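Local coordinates for protein ACDH-11, isoform b (Caenorhabditis elegans, PDB 4Y9J) that belongs to the acyl-CoA dehydrogenase family of flavoproteins and binds flavin-adenine dinucleotide together with an undecanethioate ligand, UCC, in a tetrameric assembly, at residues B[143-155]-B[175-188]. Numbering follows the deposited sequence.
Sequences SCPMAMTDGAVKT and LRSRDPSKAWTSGQ. With UCC (S-{(3S,5R,9R)-1-[(2R,3S,4R,5R)-5-(6-amino-9H-purin-9-yl)-4-hydroxy-3-(phosphonooxy)tetrahydrofuran-2-yl]-3,5,9-trihydroxy-8,8-dimethyl-3,5-dioxido-10,14-dioxo-2,4,6-trioxa-11,15-diaza-3lambda~5~,5lambda~5~-diphosphaheptadecan-17-yl} undecanethioate), chain F.
T149 and S186 meet where helix 143-155 crosses strand 186-188 almost perpendicularly, at 88°, a worked example of how one hydroxyl can join a helix to a strand. The OG1 of T149 accepts from the backbone N of S186 at 3.1 Å, with a fairly straight N-H...O angle of 156°. It also donates to the O of P145 at 2.6 Å, from above that carbonyl's plane, while the N of T149 reaches the same oxygen from the opposite face. With OG1 beside its own backbone N (chi1 -63°), the methyl CG2 turns to the other flank and lies 3.7 Å from CD2 of L175. Packing is close along this side: V153 CG2 approaches L175 CB to 3.6 Å, and A152 CB sits against the CB and OG of S186. At its edge R176 touches V153 through CG, its NH2 salt-bridged to D117 OD1. The M148 side chain lies across that of Q188, SD 3.7 Å from Q188 CB; the bend at its last torsion brings CE back to 3.6 Å from S186 O. Q188 then turns its amide toward the sulfur of UCC, CD to S 3.3 Å, and its backbone O bonds to the flavin-adenine dinucleotide, while A147 and C144 line the acyl chain. The loop through S177, D179 and S181 is far looser, leaving the helix for a partly exposed surface through an ST turn and an Asx turn. Chemically, helix and beta-sheet meet mainly through apolar contacts; the one hydrogen bond between them, at T149, ties the helix to the start of the strand, whereas the buried O of S186 is left without a polar partner.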
loop_
_atom_site.group_PDB
_atom_site.type_symbol
_atom_site.label_atom_id
_atom_site.label_comp_id
_atom_site.label_asym_id
_atom_site.label_seq_id
_atom_site.Cartn_x
_atom_site.Cartn_y
_atom_site.Cartn_z
ATOM N N SER B 143 14.993 9.828 18.779
ATOM C CA SER B 143 14.919 10.694 19.890
ATOM C C SER B 143 13.953 10.259 20.954
ATOM O O SER B 143 14.168 10.570 22.113
ATOM C CB SER B 143 14.531 12.102 19.396
ATOM O OG SER B 143 13.411 11.964 18.476
ATOM N N CYS B 144 12.817 9.646 20.603
ATOM C CA CYS B 144 11.844 9.240 21.607
ATOM C C CYS B 144 12.337 8.122 22.540
ATOM O O CYS B 144 12.432 8.336 23.762
ATOM C CB CYS B 144 10.506 8.942 20.933
ATOM S SG CYS B 144 9.375 7.968 21.883
ATOM N N PRO B 145 12.784 6.990 22.008
ATOM C CA PRO B 145 13.364 6.035 22.922
ATOM C C PRO B 145 14.626 6.556 23.617
ATOM O O PRO B 145 14.874 6.128 24.733
ATOM C CB PRO B 145 13.661 4.819 22.065
ATOM C CG PRO B 145 13.601 5.328 20.665
ATOM C CD PRO B 145 12.591 6.407 20.668
ATOM N N MET B 146 15.404 7.474 23.014
ATOM C CA MET B 146 16.553 8.011 23.766
ATOM C C MET B 146 16.055 8.791 25.012
ATOM O O MET B 146 16.660 8.677 26.090
ATOM C CB MET B 146 17.456 8.885 22.900
ATOM C CG MET B 146 18.188 8.150 21.805
ATOM S SD MET B 146 19.263 6.869 22.525
ATOM C CE MET B 146 18.609 5.347 21.989
ATOM N N ALA B 147 14.977 9.538 24.873
ATOM C CA ALA B 147 14.408 10.275 26.015
ATOM C C ALA B 147 14.016 9.344 27.153
ATOM O O ALA B 147 14.348 9.593 28.302
ATOM C CB ALA B 147 13.234 11.109 25.627
ATOM N N MET B 148 13.262 8.319 26.795
ATOM C CA MET B 148 12.749 7.378 27.733
ATOM C C MET B 148 13.862 6.545 28.361
ATOM O O MET B 148 13.716 6.163 29.517
ATOM C CB MET B 148 11.715 6.491 27.118
ATOM C CG MET B 148 10.465 7.232 26.774
ATOM S SD MET B 148 9.117 6.199 26.151
ATOM C CE MET B 148 9.824 5.487 24.732
ATOM N N THR B 149 14.934 6.299 27.598
ATOM C CA THR B 149 16.067 5.524 28.072
ATOM C C THR B 149 16.798 6.345 29.153
ATOM O O THR B 149 17.125 5.823 30.224
ATOM C CB THR B 149 16.971 5.120 26.897
ATOM O OG1 THR B 149 16.202 4.261 25.989
ATOM C CG2 THR B 149 18.266 4.513 27.338
ATOM N N ASP B 150 17.015 7.621 28.881
ATOM C CA ASP B 150 17.684 8.542 29.832
ATOM C C ASP B 150 16.840 8.667 31.091
ATOM O O ASP B 150 17.322 8.545 32.191
ATOM C CB ASP B 150 17.883 9.877 29.108
ATOM C CG ASP B 150 18.799 10.875 29.826
ATOM O OD1 ASP B 150 19.192 10.601 30.968
ATOM O OD2 ASP B 150 19.084 11.989 29.239
ATOM N N GLY B 151 15.541 8.794 30.908
ATOM C CA GLY B 151 14.614 8.918 32.014
ATOM C C GLY B 151 14.569 7.669 32.877
ATOM O O GLY B 151 14.494 7.773 34.097
ATOM N N ALA B 152 14.665 6.494 32.245
ATOM C CA ALA B 152 14.740 5.248 32.947
ATOM C C ALA B 152 15.992 5.132 33.801
ATOM O O ALA B 152 15.918 4.678 34.952
ATOM C CB ALA B 152 14.708 4.049 31.964
ATOM N N VAL B 153 17.142 5.464 33.211
ATOM C CA VAL B 153 18.405 5.461 34.000
ATOM C C VAL B 153 18.294 6.366 35.228
ATOM O O VAL B 153 18.656 5.957 36.342
ATOM C CB VAL B 153 19.592 5.884 33.183
ATOM C CG1 VAL B 153 20.804 5.954 34.063
ATOM C CG2 VAL B 153 19.834 4.919 32.006
ATOM N N LYS B 154 17.787 7.593 35.028
ATOM C CA LYS B 154 17.653 8.534 36.100
ATOM C C LYS B 154 16.726 7.989 37.169
ATOM O O LYS B 154 16.978 8.136 38.357
ATOM C CB LYS B 154 17.093 9.858 35.551
ATOM C CG LYS B 154 16.917 10.934 36.606
ATOM C CD LYS B 154 18.243 11.394 37.133
ATOM C CE LYS B 154 17.981 12.503 38.157
ATOM N NZ LYS B 154 18.819 13.695 37.938
ATOM N N THR B 155 15.597 7.421 36.731
ATOM C CA THR B 155 14.637 6.901 37.665
ATOM C C THR B 155 15.216 5.775 38.486
ATOM O O THR B 155 15.145 5.757 39.731
ATOM C CB THR B 155 13.402 6.398 36.908
ATOM O OG1 THR B 155 12.781 7.497 36.256
ATOM C CG2 THR B 155 12.404 5.719 37.828
ATOM N N LEU B 175 21.254 0.211 29.433
ATOM C CA LEU B 175 20.743 1.464 28.963
ATOM C C LEU B 175 21.848 2.482 28.729
ATOM O O LEU B 175 21.730 3.304 27.797
ATOM C CB LEU B 175 19.668 2.034 29.897
ATOM C CG LEU B 175 18.410 1.168 30.106
ATOM C CD1 LEU B 175 17.629 1.586 31.349
ATOM C CD2 LEU B 175 17.494 1.198 28.901
ATOM N N ARG B 176 22.896 2.479 29.569
ATOM C CA ARG B 176 24.042 3.388 29.405
ATOM C C ARG B 176 25.137 2.871 28.476
ATOM O O ARG B 176 26.138 3.530 28.287
ATOM C CB ARG B 176 24.744 3.573 30.783
ATOM C CG ARG B 176 23.916 4.232 31.819
ATOM C CD ARG B 176 24.572 4.092 33.199
ATOM N NE ARG B 176 25.872 4.757 33.223
ATOM C CZ ARG B 176 26.719 4.752 34.254
ATOM N NH1 ARG B 176 26.438 4.062 35.371
ATOM N NH2 ARG B 176 27.892 5.388 34.131
ATOM N N SER B 177 25.049 1.655 27.950
ATOM C CA SER B 177 26.172 1.117 27.199
ATOM C C SER B 177 26.436 1.779 25.878
ATOM O O SER B 177 25.510 2.150 25.131
ATOM C CB SER B 177 25.935 -0.319 26.939
ATOM O OG SER B 177 26.998 -0.916 26.244
ATOM N N ARG B 178 27.713 1.922 25.570
ATOM C CA ARG B 178 28.133 2.406 24.235
ATOM C C ARG B 178 28.301 1.269 23.225
ATOM O O ARG B 178 28.563 1.514 22.062
ATOM C CB ARG B 178 29.430 3.227 24.369
ATOM C CG ARG B 178 29.203 4.479 25.211
ATOM C CD ARG B 178 30.301 5.551 25.231
ATOM N NE ARG B 178 30.395 6.258 23.934
ATOM C CZ ARG B 178 30.707 7.544 23.742
ATOM N NH1 ARG B 178 30.861 8.416 24.759
ATOM N NH2 ARG B 178 30.825 7.978 22.488
ATOM N N ASP B 179 28.186 0.032 23.692
ATOM C CA ASP B 179 28.301 -1.178 22.852
ATOM C C ASP B 179 26.957 -1.459 22.169
ATOM O O ASP B 179 26.003 -1.910 22.786
ATOM C CB ASP B 179 28.701 -2.383 23.701
ATOM C CG ASP B 179 29.030 -3.604 22.873
ATOM O OD1 ASP B 179 28.615 -3.760 21.702
ATOM O OD2 ASP B 179 29.737 -4.432 23.391
ATOM N N PRO B 180 26.889 -1.198 20.887
ATOM C CA PRO B 180 25.626 -1.336 20.141
ATOM C C PRO B 180 25.080 -2.741 20.193
ATOM O O PRO B 180 23.881 -2.901 20.091
ATOM C CB PRO B 180 25.987 -0.932 18.706
ATOM C CG PRO B 180 27.441 -0.882 18.648
ATOM C CD PRO B 180 28.042 -0.952 20.017
ATOM N N SER B 181 25.939 -3.742 20.356
ATOM C CA SER B 181 25.466 -5.128 20.532
ATOM C C SER B 181 24.895 -5.425 21.914
ATOM O O SER B 181 24.331 -6.491 22.122
ATOM C CB SER B 181 26.606 -6.152 20.225
ATOM O OG SER B 181 27.467 -6.331 21.381
ATOM N N LYS B 182 25.083 -4.534 22.899
ATOM C CA LYS B 182 24.622 -4.810 24.276
ATOM C C LYS B 182 23.574 -3.779 24.704
ATOM O O LYS B 182 22.851 -4.005 25.664
ATOM C CB LYS B 182 25.749 -4.648 25.274
ATOM C CG LYS B 182 26.866 -5.681 25.237
ATOM C CD LYS B 182 27.561 -5.746 26.586
ATOM C CE LYS B 182 29.040 -5.400 26.480
ATOM N NZ LYS B 182 29.941 -6.455 27.091
ATOM N N ALA B 183 23.589 -2.609 24.107
ATOM C CA ALA B 183 22.795 -1.509 24.638
ATOM C C ALA B 183 21.329 -1.806 24.624
ATOM O O ALA B 183 20.818 -2.359 23.681
ATOM C CB ALA B 183 23.067 -0.195 23.906
ATOM N N TRP B 184 20.626 -1.300 25.611
ATOM C CA TRP B 184 19.179 -1.392 25.682
ATOM C C TRP B 184 18.513 -0.014 25.571
ATOM O O TRP B 184 19.146 1.048 25.799
ATOM C CB TRP B 184 18.731 -1.992 27.015
ATOM C CG TRP B 184 18.803 -3.485 27.157
ATOM C CD1 TRP B 184 19.159 -4.409 26.183
ATOM C CD2 TRP B 184 18.466 -4.262 28.312
ATOM N NE1 TRP B 184 19.041 -5.651 26.653
ATOM C CE2 TRP B 184 18.651 -5.612 27.967
ATOM C CE3 TRP B 184 18.056 -3.954 29.592
ATOM C CZ2 TRP B 184 18.462 -6.660 28.878
ATOM C CZ3 TRP B 184 17.844 -5.017 30.491
ATOM C CH2 TRP B 184 18.043 -6.326 30.125
ATOM N N THR B 185 17.203 -0.046 25.316
ATOM C CA THR B 185 16.360 1.123 25.399
ATOM C C THR B 185 15.155 0.784 26.278
ATOM O O THR B 185 14.890 -0.386 26.532
ATOM C CB THR B 185 15.853 1.612 24.028
ATOM O OG1 THR B 185 15.141 0.564 23.330
ATOM C CG2 THR B 185 16.985 2.166 23.229
ATOM N N SER B 186 14.479 1.824 26.774
ATOM C CA SER B 186 13.314 1.663 27.617
ATOM C C SER B 186 12.100 2.332 27.027
ATOM O O SER B 186 12.221 3.353 26.349
ATOM C CB SER B 186 13.543 2.225 29.006
ATOM O OG SER B 186 12.434 2.046 29.907
ATOM N N GLY B 187 10.936 1.814 27.403
ATOM C CA GLY B 187 9.669 2.539 27.227
ATOM C C GLY B 187 9.082 2.986 28.548
ATOM O O GLY B 187 9.701 2.799 29.595
ATOM N N GLN B 188 7.934 3.647 28.477
ATOM C CA GLN B 188 7.302 4.315 29.612
ATOM C C GLN B 188 5.811 4.135 29.297
ATOM O O GLN B 188 5.316 4.727 28.339
ATOM C CB GLN B 188 7.707 5.813 29.589
ATOM C CG GLN B 188 6.942 6.798 30.550
ATOM C CD GLN B 188 7.211 8.284 30.254
ATOM O OE1 GLN B 188 7.857 8.635 29.265
ATOM N NE2 GLN B 188 6.632 9.179 31.082
HETATM O OA1 UCC F . 3.809 10.780 26.548
HETATM C CA1 UCC F . 4.629 9.849 26.907
HETATM C CA2 UCC F . 5.780 9.227 26.108
HETATM C CA3 UCC F . 6.303 9.925 24.892
HETATM C CA4 UCC F . 7.866 9.866 24.812
HETATM C CA5 UCC F . 8.440 11.274 25.022
HETATM C CA6 UCC F . 9.552 11.557 24.073
HETATM C CA7 UCC F . 10.126 12.950 24.276
HETATM C CA8 UCC F . 11.268 12.815 23.351
HETATM C CA9 UCC F . 11.573 13.845 22.405
HETATM C C10 UCC F . 11.401 13.446 21.009
HETATM C C11 UCC F . 10.301 14.396 20.557
HETATM S S UCC F . 4.597 9.038 28.370
HETATM C CP1 UCC F . 3.193 9.672 29.364
HETATM C CP2 UCC F . 3.267 11.124 29.721
HETATM N NP1 UCC F . 2.275 11.505 30.748
HETATM C CP3 UCC F . 2.440 12.684 31.351
HETATM O OP1 UCC F . 3.284 13.519 31.025
HETATM C CP4 UCC F . 1.564 12.959 32.556
HETATM C CP5 UCC F . 0.873 14.319 32.378
HETATM N NP2 UCC F . 0.231 14.541 33.667
HETATM C CP6 UCC F . 0.840 15.050 34.737
HETATM O OP2 UCC F . 1.982 15.490 34.717
HETATM C CP8 UCC F . -0.036 15.163 35.968
HETATM O OP3 UCC F . 0.172 16.477 36.570
HETATM C CPB UCC F . 0.287 14.232 37.112
HETATM C CP7 UCC F . 1.754 14.012 37.509
HETATM C CP9 UCC F . 0.203 12.830 36.366
HETATM C CPA UCC F . -0.905 13.936 38.049
HETATM O O7 UCC F . -0.499 12.985 39.066
HETATM P P2 UCC F . -1.326 12.885 40.456
HETATM O O21 UCC F . -0.749 11.780 41.326
HETATM O O22 UCC F . -2.810 13.002 40.079
HETATM O O6 UCC F . -0.974 14.348 41.074
HETATM P P1 UCC F . -0.188 14.703 42.413
HETATM O O11 UCC F . -0.860 14.149 43.661
HETATM O O12 UCC F . 0.016 16.183 42.284
HETATM O "O5'" UCC F . 1.250 13.908 42.120
HETATM C "C5'" UCC F . 1.687 12.850 43.007
HETATM C "C4'" UCC F . 3.119 13.095 43.521
HETATM C "C3'" UCC F . 3.214 14.397 44.311
HETATM O "O3'" UCC F . 4.218 14.164 45.267
HETATM P P3 UCC F . 3.921 14.148 46.818
HETATM O O33 UCC F . 5.264 13.755 47.392
HETATM O O32 UCC F . 2.961 12.996 47.008
HETATM O O31 UCC F . 3.399 15.576 47.117
HETATM C "C2'" UCC F . 3.700 15.453 43.329
HETATM O "O2'" UCC F . 4.534 16.467 43.886
HETATM O "O4'" UCC F . 4.021 13.237 42.404
HETATM C "C1'" UCC F . 4.576 14.545 42.454
HETATM N N9 UCC F . 4.846 15.038 41.096
HETATM C C4 UCC F . 6.044 15.488 40.736
HETATM N N3 UCC F . 7.260 15.577 41.326
HETATM C C8 UCC F . 3.952 15.169 40.088
HETATM N N7 UCC F . 4.586 15.677 39.015
HETATM C C5 UCC F . 5.881 15.888 39.340
HETATM C C6 UCC F . 7.108 16.360 38.644
HETATM N N6 UCC F . 7.024 16.745 37.345
HETATM N N1 UCC F . 8.266 16.456 39.373
HETATM C C2 UCC F . 8.321 16.074 40.666
#